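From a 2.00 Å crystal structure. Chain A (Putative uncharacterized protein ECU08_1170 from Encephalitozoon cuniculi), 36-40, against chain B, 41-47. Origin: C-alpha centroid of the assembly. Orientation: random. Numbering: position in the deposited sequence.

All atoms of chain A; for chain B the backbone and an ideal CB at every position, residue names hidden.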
# COMPACT_ATOMS: atom_id res chain seq x y z
N ASP A 36 -8.62 -16.38 3.72
CA ASP A 36 -7.80 -15.31 4.26
C ASP A 36 -8.53 -13.97 4.24
O ASP A 36 -9.64 -13.86 3.72
CB ASP A 36 -6.45 -15.20 3.52
CG ASP A 36 -6.54 -14.36 2.26
OD1 ASP A 36 -7.65 -14.18 1.72
OD2 ASP A 36 -5.47 -13.87 1.81
N VAL A 37 -7.87 -12.95 4.78
CA VAL A 37 -8.50 -11.69 5.12
C VAL A 37 -8.77 -10.75 3.93
O VAL A 37 -7.84 -10.33 3.21
CB VAL A 37 -7.68 -10.97 6.19
CG1 VAL A 37 -8.51 -9.90 6.88
CG2 VAL A 37 -7.19 -12.00 7.21
N LYS A 38 -10.04 -10.41 3.75
CA LYS A 38 -10.46 -9.55 2.66
C LYS A 38 -11.22 -8.37 3.22
O LYS A 38 -12.44 -8.37 3.26
CB LYS A 38 -11.38 -10.32 1.69
CG LYS A 38 -10.64 -11.26 0.74
CD LYS A 38 -11.61 -11.93 -0.24
CE LYS A 38 -12.12 -13.24 0.31
NZ LYS A 38 -11.06 -14.29 0.28
N ILE A 39 -10.48 -7.36 3.64
CA ILE A 39 -11.09 -6.14 4.13
C ILE A 39 -11.00 -5.07 3.04
O ILE A 39 -9.94 -4.89 2.43
CB ILE A 39 -10.37 -5.67 5.38
CG1 ILE A 39 -10.35 -6.81 6.40
CG2 ILE A 39 -11.03 -4.44 5.96
CD1 ILE A 39 -9.66 -6.45 7.66
N PHE A 40 -12.11 -4.39 2.76
CA PHE A 40 -12.10 -3.26 1.83
C PHE A 40 -12.79 -2.00 2.38
O PHE A 40 -13.49 -2.05 3.40
CB PHE A 40 -12.66 -3.65 0.46
CG PHE A 40 -14.15 -3.92 0.43
CD1 PHE A 40 -14.68 -5.07 1.00
CD2 PHE A 40 -15.01 -3.03 -0.20
CE1 PHE A 40 -16.05 -5.33 0.96
CE2 PHE A 40 -16.39 -3.28 -0.25
CZ PHE A 40 -16.90 -4.43 0.33
N UNK B 41 2.15 -10.58 7.11
CA UNK B 41 1.01 -9.69 7.32
C UNK B 41 -0.29 -10.18 6.69
O UNK B 41 -1.36 -9.96 7.23
CB UNK B 41 1.34 -8.30 6.76
N UNK B 42 -0.20 -10.83 5.54
CA UNK B 42 -1.42 -11.17 4.82
C UNK B 42 -2.20 -12.31 5.47
O UNK B 42 -3.34 -12.57 5.11
CB UNK B 42 -1.08 -11.54 3.38
N UNK B 43 -1.57 -12.97 6.44
CA UNK B 43 -2.24 -14.05 7.13
C UNK B 43 -3.41 -13.54 7.97
O UNK B 43 -4.40 -14.23 8.13
CB UNK B 43 -1.24 -14.80 8.01
N UNK B 44 -3.30 -12.31 8.47
CA UNK B 44 -4.32 -11.77 9.36
C UNK B 44 -4.90 -10.44 8.89
O UNK B 44 -5.81 -9.90 9.52
CB UNK B 44 -3.73 -11.60 10.76
N UNK B 45 -4.38 -9.92 7.78
CA UNK B 45 -4.78 -8.59 7.32
C UNK B 45 -4.92 -8.53 5.81
O UNK B 45 -4.50 -9.44 5.10
CB UNK B 45 -3.77 -7.54 7.79
N UNK B 46 -5.53 -7.45 5.32
CA UNK B 46 -5.47 -7.14 3.90
C UNK B 46 -4.32 -6.18 3.64
O UNK B 46 -4.24 -5.11 4.25
CB UNK B 46 -6.79 -6.55 3.41
N UNK B 47 -3.41 -6.58 2.76
CA UNK B 47 -2.16 -5.86 2.58
C UNK B 47 -2.04 -5.28 1.18
O UNK B 47 -2.27 -5.97 0.20
CB UNK B 47 -0.97 -6.78 2.87

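Position 41 sets little for this contact. Its phi/psi of -64/-35 is helical, and nothing of the chain A stretch lies within 5.5 Å of the ideal CB, so the choice is open. The deposited residue is Leu B41, whose side chain stays 9.3 Å or more from the other stretch.

At 42 the CB points sideways, 5.2 Å from Asp A36 OD2. A carboxylate at that range favours any of several basic or polar side chains and disfavours an acid. Arg B42 fits the charge, but its NH1 stops 4.6 Å from Asp A36 OD2, too far for a salt bridge; the closest atoms of the two residues are Asp A36 OD2 and Arg B42 O, 4.1 Å.

Position 43 points away, with nothing of the chain A stretch near its CB, so almost any soluble side chain would serve. It is Lys B43, and its contribution is backbone: Lys B43 O lies 3.7 Å from Val A37 CG2.

At 44 the CB also points away, though it sits 5.0 Å from Val A37 CG2. Long or short side chains could leave this methyl undisturbed. Arg B44 directs its side chain off the contact, while Val A37 CG2 rests 3.2 Å from Arg B44 C and 3.5 Å from the N of position 45.

Position 45 again turns its CB away from chain A, so the demand comes from its own loop. The carbonyl of Leu B41 lies within reach, and a side chain with a donor could tie down the turn. Asn B45 does this: ND2 donates to Leu B41 O at 3.2 Å, reinforcing the backbone bond from Arg B44 N to the same oxygen, 3.3 Å.

Position 46 is decisive. Its phi/psi of -94/124 is extended and its CB points toward chain A, 3.7 Å from Ile A39 O and 3.9 Å from Val A37 O. Ile A39 N is a donor to be met as well. A short side chain that can both give and accept suits best; serine or threonine would qualify, with beta-branching at home in a strand. Thr B46, chi1 m, receives a nearly linear bond from Ile A39 N to OG1 at 2.6 Å, 177° at the hydrogen, and OG1 donates a weak one to Val A37 O at 2.9 Å.

At 47 the CB points sideways with nothing of the stretch within 5.5 Å; the extended backbone would take a beta-branched residue or many others. It is Val B47, which makes no contact here.

Chain B (41-47) LRKRNTV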
# COMPACT_ATOMS: atom_id res chain seq x y z
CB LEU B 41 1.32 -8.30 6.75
CG LEU B 41 2.35 -7.48 7.51
CD1 LEU B 41 2.64 -6.18 6.79
CD2 LEU B 41 1.85 -7.20 8.91
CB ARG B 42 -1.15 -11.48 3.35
CG ARG B 42 -0.37 -12.74 3.08
CD ARG B 42 -0.10 -12.83 1.58
NE ARG B 42 0.68 -14.01 1.22
CZ ARG B 42 0.16 -15.22 1.04
NH1 ARG B 42 -1.14 -15.41 1.18
NH2 ARG B 42 0.95 -16.24 0.71
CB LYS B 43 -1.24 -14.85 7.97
CG LYS B 43 -0.20 -15.58 7.11
CD LYS B 43 0.79 -16.39 7.93
CE LYS B 43 1.65 -15.49 8.80
NZ LYS B 43 2.60 -16.28 9.65
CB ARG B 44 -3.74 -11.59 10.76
CG ARG B 44 -3.04 -12.84 11.31
CD ARG B 44 -2.40 -12.53 12.65
NE ARG B 44 -3.43 -12.33 13.65
CZ ARG B 44 -3.21 -11.85 14.87
NH1 ARG B 44 -1.99 -11.51 15.23
NH2 ARG B 44 -4.22 -11.71 15.71
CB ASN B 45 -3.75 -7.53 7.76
CG ASN B 45 -3.50 -7.55 9.26
OD1 ASN B 45 -4.21 -6.91 10.03
ND2 ASN B 45 -2.44 -8.26 9.67
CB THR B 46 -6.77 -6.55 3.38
OG1 THR B 46 -7.84 -7.48 3.62
CG2 THR B 46 -6.65 -6.31 1.86
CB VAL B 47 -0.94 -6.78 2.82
CG1 VAL B 47 0.37 -5.99 2.71
CG2 VAL B 47 -1.05 -7.50 4.19
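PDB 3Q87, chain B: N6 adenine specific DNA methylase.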